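Local coordinates for protein TASOR (Homo sapiens, PDB 6TL1) that serves, as the pseudo-PARP domain of a HUSH complex subunit, in maintaining transcriptional silencing at H3K9me3-rich loci and in controlling transposable elements, at residues A[33-42]-A[201-211]; A[70-78]-A[108-117]. One frame throughout, in Å; residues are numbered along the deposited sequence.

Contact 1 of 2, residues A[33-42]-A[201-211]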
# COMPACT_ATOMS: atom_id res chain seq x y z
N ASN A 33 -14.87 5.68 13.31
CA ASN A 33 -14.17 4.68 14.10
C ASN A 33 -12.68 4.93 14.26
O ASN A 33 -12.09 4.44 15.22
CB ASN A 33 -14.38 3.29 13.47
CG ASN A 33 -15.84 2.99 13.20
OD1 ASN A 33 -16.66 3.03 14.11
ND2 ASN A 33 -16.19 2.74 11.95
N PHE A 34 -12.07 5.72 13.39
CA PHE A 34 -10.64 6.00 13.48
C PHE A 34 -10.41 7.41 14.00
O PHE A 34 -10.98 8.37 13.47
CB PHE A 34 -9.97 5.81 12.13
CG PHE A 34 -9.87 4.36 11.72
CD1 PHE A 34 -8.82 3.59 12.16
CD2 PHE A 34 -10.84 3.78 10.91
CE1 PHE A 34 -8.72 2.25 11.81
CE2 PHE A 34 -10.75 2.45 10.55
CZ PHE A 34 -9.70 1.68 11.00
N ASN A 35 -9.59 7.52 15.04
CA ASN A 35 -9.09 8.81 15.47
C ASN A 35 -7.60 8.82 15.18
O ASN A 35 -6.83 8.04 15.77
CB ASN A 35 -9.41 9.06 16.95
CG ASN A 35 -8.81 10.35 17.48
OD1 ASN A 35 -8.42 11.23 16.71
ND2 ASN A 35 -8.81 10.50 18.79
N TYR A 36 -7.19 9.66 14.24
CA TYR A 36 -5.79 9.77 13.87
C TYR A 36 -5.19 10.85 14.75
O TYR A 36 -5.48 12.04 14.57
CB TYR A 36 -5.66 10.10 12.39
CG TYR A 36 -6.26 9.03 11.53
CD1 TYR A 36 -5.67 7.77 11.42
CD2 TYR A 36 -7.45 9.26 10.84
CE1 TYR A 36 -6.24 6.79 10.63
CE2 TYR A 36 -8.02 8.29 10.06
CZ TYR A 36 -7.42 7.05 9.96
OH TYR A 36 -7.99 6.08 9.18
N ARG A 37 -4.36 10.44 15.70
CA ARG A 37 -3.93 11.35 16.75
C ARG A 37 -2.53 11.90 16.53
O ARG A 37 -2.18 12.90 17.16
CB ARG A 37 -3.99 10.66 18.11
CG ARG A 37 -5.34 9.97 18.36
CD ARG A 37 -5.63 9.92 19.84
NE ARG A 37 -6.76 9.04 20.16
CZ ARG A 37 -7.26 8.92 21.38
NH1 ARG A 37 -6.71 9.61 22.37
NH2 ARG A 37 -8.28 8.10 21.61
N ARG A 38 -1.74 11.27 15.67
CA ARG A 38 -0.47 11.87 15.29
C ARG A 38 -0.14 11.42 13.87
O ARG A 38 -0.64 10.41 13.38
CB ARG A 38 0.66 11.53 16.26
CG ARG A 38 0.96 10.08 16.46
CD ARG A 38 2.10 9.94 17.46
NE ARG A 38 2.61 8.57 17.53
CZ ARG A 38 3.77 8.24 18.08
NH1 ARG A 38 4.55 9.17 18.60
NH2 ARG A 38 4.15 6.97 18.10
N ALA A 39 0.69 12.22 13.21
CA ALA A 39 0.98 12.02 11.80
C ALA A 39 2.32 12.65 11.46
O ALA A 39 2.65 13.72 11.98
CB ALA A 39 -0.13 12.61 10.92
N CYS A 40 3.10 11.97 10.62
CA CYS A 40 4.36 12.48 10.11
C CYS A 40 4.42 12.33 8.60
O CYS A 40 3.95 11.33 8.06
CB CYS A 40 5.56 11.73 10.70
SG CYS A 40 5.71 11.76 12.48
N LEU A 41 5.03 13.31 7.93
CA LEU A 41 5.42 13.08 6.55
C LEU A 41 6.78 12.40 6.53
O LEU A 41 7.60 12.58 7.44
CB LEU A 41 5.46 14.39 5.74
CG LEU A 41 4.08 14.95 5.42
CD1 LEU A 41 4.14 16.40 4.98
CD2 LEU A 41 3.41 14.09 4.35
N VAL A 42 7.01 11.58 5.52
CA VAL A 42 8.26 10.86 5.39
C VAL A 42 9.08 11.54 4.29
O VAL A 42 8.57 11.84 3.21
CB VAL A 42 8.02 9.37 5.08
CG1 VAL A 42 9.35 8.65 4.93
CG2 VAL A 42 7.18 8.74 6.19
N PRO A 201 7.35 5.17 0.72
CA PRO A 201 6.68 5.69 1.92
C PRO A 201 6.53 7.20 1.86
O PRO A 201 7.47 7.93 1.50
CB PRO A 201 7.59 5.25 3.06
CG PRO A 201 8.93 5.10 2.44
CD PRO A 201 8.68 4.62 1.03
N TYR A 202 5.33 7.67 2.19
CA TYR A 202 4.93 9.07 2.09
C TYR A 202 4.53 9.68 3.43
O TYR A 202 4.89 10.83 3.71
CB TYR A 202 3.75 9.16 1.09
CG TYR A 202 3.13 10.53 0.97
CD1 TYR A 202 3.71 11.50 0.16
CD2 TYR A 202 1.94 10.84 1.64
CE1 TYR A 202 3.14 12.75 0.04
CE2 TYR A 202 1.38 12.09 1.53
CZ TYR A 202 1.97 13.04 0.73
OH TYR A 202 1.40 14.29 0.61
N ALA A 203 3.81 8.94 4.27
CA ALA A 203 3.37 9.47 5.55
C ALA A 203 3.12 8.32 6.51
O ALA A 203 2.92 7.17 6.10
CB ALA A 203 2.10 10.32 5.41
N VAL A 204 3.12 8.64 7.81
CA VAL A 204 2.80 7.69 8.87
C VAL A 204 1.81 8.35 9.81
O VAL A 204 1.97 9.51 10.19
CB VAL A 204 4.06 7.25 9.65
CG1 VAL A 204 3.71 6.12 10.60
CG2 VAL A 204 5.16 6.82 8.68
N VAL A 205 0.77 7.60 10.18
CA VAL A 205 -0.21 8.05 11.16
C VAL A 205 -0.34 6.98 12.23
O VAL A 205 -0.15 5.79 11.97
CB VAL A 205 -1.59 8.32 10.52
CG1 VAL A 205 -1.52 9.47 9.54
CG2 VAL A 205 -2.11 7.04 9.86
N SER A 206 -0.66 7.42 13.43
CA SER A 206 -1.04 6.53 14.52
C SER A 206 -2.54 6.70 14.76
O SER A 206 -3.05 7.82 14.73
CB SER A 206 -0.25 6.85 15.79
OG SER A 206 1.11 6.47 15.64
N PHE A 207 -3.25 5.60 14.97
CA PHE A 207 -4.69 5.66 15.17
C PHE A 207 -5.08 4.96 16.46
O PHE A 207 -4.37 4.09 16.98
CB PHE A 207 -5.47 5.03 14.00
CG PHE A 207 -5.34 3.52 13.90
CD1 PHE A 207 -6.13 2.69 14.68
CD2 PHE A 207 -4.47 2.95 13.00
CE1 PHE A 207 -6.02 1.31 14.58
CE2 PHE A 207 -4.36 1.57 12.89
CZ PHE A 207 -5.13 0.75 13.69
N THR A 208 -6.25 5.32 16.96
CA THR A 208 -6.98 4.46 17.88
C THR A 208 -8.30 4.11 17.23
O THR A 208 -8.82 4.88 16.41
CB THR A 208 -7.20 5.10 19.26
OG1 THR A 208 -7.83 6.38 19.11
CG2 THR A 208 -5.86 5.27 19.97
N TYR A 209 -8.80 2.92 17.54
CA TYR A 209 -10.01 2.39 16.94
C TYR A 209 -11.07 2.15 18.01
O TYR A 209 -10.80 1.51 19.03
CB TYR A 209 -9.69 1.10 16.15
CG TYR A 209 -10.89 0.47 15.48
CD1 TYR A 209 -11.32 0.91 14.23
CD2 TYR A 209 -11.56 -0.59 16.06
CE1 TYR A 209 -12.42 0.33 13.61
CE2 TYR A 209 -12.65 -1.17 15.45
CZ TYR A 209 -13.07 -0.71 14.23
OH TYR A 209 -14.16 -1.29 13.62
N LYS A 210 -12.28 2.67 17.76
CA LYS A 210 -13.52 2.51 18.53
C LYS A 210 -14.58 2.01 17.56
O LYS A 210 -14.87 2.69 16.57
CB LYS A 210 -14.03 3.88 19.08
CG LYS A 210 -13.44 4.64 20.33
CD LYS A 210 -13.72 3.90 21.69
CE LYS A 210 -13.35 4.69 23.03
NZ LYS A 210 -11.95 5.30 23.01
N ASP A 211 -15.18 0.84 17.79
CA ASP A 211 -16.20 0.39 16.81
C ASP A 211 -17.55 1.12 16.93
O ASP A 211 -17.77 1.95 17.82
CB ASP A 211 -16.47 -1.12 16.89
CG ASP A 211 -16.76 -1.58 18.30
OD1 ASP A 211 -17.43 -2.62 18.46
OD2 ASP A 211 -16.32 -0.89 19.24
O HOH W 1 9.84 9.53 1.27
O HOH W 2 6.27 12.43 2.18

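Contact 2 of 2, residues A[70-78]-A[108-117]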
# COMPACT_ATOMS: atom_id res chain seq x y z
N GLU A 70 0.27 8.98 -9.78
CA GLU A 70 0.51 8.64 -8.38
C GLU A 70 -0.80 8.40 -7.64
O GLU A 70 -1.77 9.14 -7.82
CB GLU A 70 1.29 9.76 -7.69
CG GLU A 70 2.71 9.92 -8.20
CD GLU A 70 3.45 11.05 -7.51
OE1 GLU A 70 2.92 11.60 -6.52
OE2 GLU A 70 4.57 11.39 -7.96
N SER A 71 -0.84 7.36 -6.81
CA SER A 71 -1.96 7.14 -5.90
C SER A 71 -1.39 6.67 -4.56
O SER A 71 -0.17 6.67 -4.35
CB SER A 71 -3.00 6.18 -6.50
OG SER A 71 -2.40 4.98 -6.90
N TYR A 72 -2.26 6.32 -3.62
CA TYR A 72 -1.83 5.96 -2.28
C TYR A 72 -2.35 4.58 -1.90
O TYR A 72 -3.42 4.15 -2.32
CB TYR A 72 -2.35 6.99 -1.26
CG TYR A 72 -1.83 8.39 -1.49
CD1 TYR A 72 -0.51 8.72 -1.16
CD2 TYR A 72 -2.63 9.38 -2.04
CE1 TYR A 72 -0.01 9.99 -1.35
CE2 TYR A 72 -2.13 10.68 -2.23
CZ TYR A 72 -0.81 10.96 -1.89
OH TYR A 72 -0.26 12.22 -2.08
N ALA A 73 -1.55 3.87 -1.10
CA ALA A 73 -1.93 2.59 -0.52
C ALA A 73 -1.35 2.51 0.89
O ALA A 73 -0.50 3.32 1.27
CB ALA A 73 -1.45 1.40 -1.37
N PHE A 74 -1.78 1.50 1.64
CA PHE A 74 -1.61 1.51 3.09
C PHE A 74 -1.07 0.20 3.63
O PHE A 74 -1.25 -0.87 3.05
CB PHE A 74 -2.96 1.85 3.76
CG PHE A 74 -3.67 2.96 3.06
CD1 PHE A 74 -4.56 2.69 2.03
CD2 PHE A 74 -3.38 4.28 3.36
CE1 PHE A 74 -5.17 3.70 1.35
CE2 PHE A 74 -4.00 5.30 2.68
CZ PHE A 74 -4.90 5.01 1.68
N LEU A 75 -0.39 0.32 4.77
CA LEU A 75 0.15 -0.83 5.47
C LEU A 75 0.12 -0.54 6.96
O LEU A 75 0.74 0.42 7.43
CB LEU A 75 1.59 -1.13 5.02
CG LEU A 75 2.15 -2.46 5.52
CD1 LEU A 75 1.38 -3.61 4.89
CD2 LEU A 75 3.64 -2.58 5.17
N MET A 76 -0.59 -1.38 7.71
CA MET A 76 -0.49 -1.34 9.17
C MET A 76 0.76 -2.11 9.55
O MET A 76 1.02 -3.19 9.02
CB MET A 76 -1.73 -1.94 9.83
CG MET A 76 -1.64 -1.98 11.33
SD MET A 76 -3.24 -2.25 12.11
CE MET A 76 -3.61 -3.90 11.51
N VAL A 77 1.57 -1.55 10.45
CA VAL A 77 2.89 -2.09 10.72
C VAL A 77 3.09 -2.34 12.21
O VAL A 77 2.72 -1.52 13.05
CB VAL A 77 3.99 -1.16 10.17
CG1 VAL A 77 3.86 -1.05 8.66
CG2 VAL A 77 3.85 0.19 10.75
N ASP A 78 3.68 -3.50 12.51
CA ASP A 78 3.81 -4.05 13.84
C ASP A 78 5.12 -3.61 14.48
O ASP A 78 5.97 -2.96 13.86
CB ASP A 78 3.77 -5.58 13.80
CG ASP A 78 2.39 -6.14 14.07
OD1 ASP A 78 1.39 -5.55 13.61
OD2 ASP A 78 2.30 -7.18 14.76
N TYR A 108 2.83 -6.60 -0.71
CA TYR A 108 1.38 -6.44 -0.65
C TYR A 108 1.02 -5.17 0.10
O TYR A 108 1.53 -4.93 1.20
CB TYR A 108 0.74 -7.65 0.04
CG TYR A 108 0.56 -8.88 -0.82
CD1 TYR A 108 -0.60 -9.05 -1.56
CD2 TYR A 108 1.52 -9.89 -0.85
CE1 TYR A 108 -0.80 -10.15 -2.32
CE2 TYR A 108 1.32 -11.02 -1.62
CZ TYR A 108 0.16 -11.14 -2.36
OH TYR A 108 -0.08 -12.26 -3.13
N LEU A 109 0.14 -4.35 -0.47
CA LEU A 109 -0.37 -3.15 0.19
C LEU A 109 -1.89 -3.15 0.14
O LEU A 109 -2.49 -3.59 -0.84
CB LEU A 109 0.18 -1.86 -0.48
CG LEU A 109 1.69 -1.64 -0.45
CD1 LEU A 109 2.09 -0.40 -1.19
CD2 LEU A 109 2.12 -1.49 1.00
N SER A 110 -2.52 -2.62 1.20
CA SER A 110 -3.98 -2.51 1.24
C SER A 110 -4.46 -1.37 0.35
O SER A 110 -3.88 -0.28 0.35
CB SER A 110 -4.50 -2.25 2.66
OG SER A 110 -4.45 -3.39 3.49
N ARG A 111 -5.52 -1.64 -0.40
CA ARG A 111 -6.18 -0.60 -1.18
C ARG A 111 -6.97 0.36 -0.30
O ARG A 111 -7.15 1.53 -0.65
CB ARG A 111 -7.11 -1.26 -2.20
CG ARG A 111 -8.09 -0.35 -2.91
CD ARG A 111 -8.64 -0.99 -4.19
NE ARG A 111 -9.78 -0.24 -4.72
CZ ARG A 111 -10.68 -0.73 -5.57
NH1 ARG A 111 -10.60 -1.98 -5.99
NH2 ARG A 111 -11.68 0.04 -6.00
N TYR A 112 -7.48 -0.13 0.83
CA TYR A 112 -8.44 0.60 1.65
C TYR A 112 -7.86 0.86 3.03
O TYR A 112 -7.30 -0.04 3.65
CB TYR A 112 -9.75 -0.17 1.77
CG TYR A 112 -10.51 -0.33 0.48
CD1 TYR A 112 -11.09 0.76 -0.13
CD2 TYR A 112 -10.64 -1.58 -0.14
CE1 TYR A 112 -11.80 0.64 -1.30
CE2 TYR A 112 -11.35 -1.71 -1.34
CZ TYR A 112 -11.93 -0.58 -1.90
OH TYR A 112 -12.64 -0.65 -3.07
N ALA A 113 -8.01 2.10 3.51
CA ALA A 113 -7.41 2.49 4.78
C ALA A 113 -8.15 1.95 5.99
O ALA A 113 -7.61 2.06 7.10
CB ALA A 113 -7.36 4.02 4.88
N ASP A 114 -9.35 1.39 5.83
CA ASP A 114 -10.06 0.78 6.95
C ASP A 114 -10.03 -0.75 6.91
O ASP A 114 -10.68 -1.39 7.74
CB ASP A 114 -11.52 1.28 7.03
CG ASP A 114 -12.28 1.14 5.72
OD1 ASP A 114 -11.66 0.82 4.68
OD2 ASP A 114 -13.50 1.39 5.73
N LEU A 115 -9.24 -1.33 6.00
CA LEU A 115 -9.12 -2.79 5.81
C LEU A 115 -7.64 -3.14 5.85
O LEU A 115 -7.00 -3.33 4.81
CB LEU A 115 -9.77 -3.21 4.50
CG LEU A 115 -9.95 -4.70 4.25
CD1 LEU A 115 -10.42 -5.41 5.50
CD2 LEU A 115 -10.96 -4.90 3.11
N LEU A 116 -7.09 -3.23 7.07
CA LEU A 116 -5.65 -3.36 7.27
C LEU A 116 -5.21 -4.71 7.82
O LEU A 116 -4.01 -4.90 8.07
CB LEU A 116 -5.18 -2.25 8.22
CG LEU A 116 -5.60 -0.85 7.80
CD1 LEU A 116 -5.46 0.13 8.97
CD2 LEU A 116 -4.79 -0.41 6.59
N GLN A 117 -6.12 -5.66 7.98
CA GLN A 117 -5.80 -6.98 8.54
C GLN A 117 -7.00 -7.88 8.26
O GLN A 117 -8.08 -7.40 7.92
CB GLN A 117 -5.48 -6.90 10.04
CG GLN A 117 -6.70 -6.91 10.93
CD GLN A 117 -6.40 -6.76 12.42
OE1 GLN A 117 -5.26 -6.58 12.82
NE2 GLN A 117 -7.44 -6.87 13.24
O HOH W 3 -5.84 2.71 -2.40
O HOH W 4 -2.03 -3.69 6.78

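Contact 1 of 2, residues A[33-42]-A[201-211]
Thr208 OG1 takes two N-H groups from one guanidinium: Arg37 NE lies 3.1 Å from Thr208 OG1, with the hydroxyl 22° out of the guanidinium plane, and a weak second bond comes from Arg37 NH2. Two residues back along the strand, on the face that also carries Thr208, Ser206 OG accepts from Arg38 NE at 3.2 Å, nearly in the guanidinium plane; CG of Arg38 sits between its backbone N and carbonyl carbon (chi1 58°), which lays the chain against Ser206 CB. Ser206 OG is also hydrogen-bonded to Asp128. Strands 34-42 and 201-209 run antiparallel in the five-strand sheet of the pseudo-PARP domain, joined by main-chain bonds, the shortest from Cys40 N to Val204 O at 2.7 Å, and a beta bulge shifts their register by one residue between Tyr36 and Arg38. The other face is largely aromatic and aliphatic. Phe34 presents its edge to the face of Phe207 in a T-shaped pair, planes at 79°, while Tyr209 CD1 lies over a face of Phe34, 3.7 Å from Phe34 CZ. Leu41 CD2 makes a CH-pi contact over the Tyr202 ring. At the Val42 end, a water donates to both Val42 O and Tyr202 O.

Contact 2 of 2, residues A[70-78]-A[108-117]
The Phe74 ring carries the methyl of Ala113 over the centre of one face, a CH-pi contact with Ala113 CB 4.0 Å from the ring centroid and only 2° off the normal. At the ring's edge, in plane, lies the carbonyl of Arg111, its O 3.6 Å from Phe74 CE1. With CG anti to the carbonyl carbon (chi1 -43°), the ring lies against the bend that follows strand 108-110, where Tyr112 to Leu115 form a type I turn; Ile20 and Leu21 of helix 12-22 also touch the ring. Next to the ring the backbones meet in a single antiparallel bridge: Phe74 N donates to Ser110 O at 3.0 Å, and Ser110 N returns a bond to Phe74 O at 2.8 Å. The strands cross at 101°, and the pairing stops there. Ala73 CB packs on Leu109 CB beside the bridge; Met76 CB meets Leu116 CB at 3.8 Å, and the thioether, bent at its last torsion, sets its CE 3.4 Å from Gln117 OE1, while Gln117 NE2 is hydrogen-bonded to Asn119 O. Two waters extend the polar link, one joining Tyr72 O to Arg111 O, the other accepting from Met76 N and donating to Leu116 O. Ser110 OG donates to Leu115 O and also meets Gln181. Polar attachment thus comes from main-chain groups and water, while the touching side chains supply chiefly apolar packing.

Overall arrangement
Contact 1 is a long pairing inside one antiparallel sheet, about 15 Å from the chain centre, one face largely aromatic and aliphatic, the other partly at the surface with its arginine-hydroxyl bonds, but covered near Val204 by helix 82-88. Contact 2, about 4 Å from that centre, joins the outermost strand 71-77 of the same sheet to strand 107-110 of the mixed sheet, with no exposed touching residue. The contacts touch through side chains: Tyr202 on Tyr72, Phe34 on Asp114, Phe207 on Met76. Helix 12-22 packs on both. Contact 1 adds side-chain hydrogen bonds to its many backbone ones, whereas contact 2, nested within the chain loop that contact 1 closes, is bridged by one backbone pair and two waters.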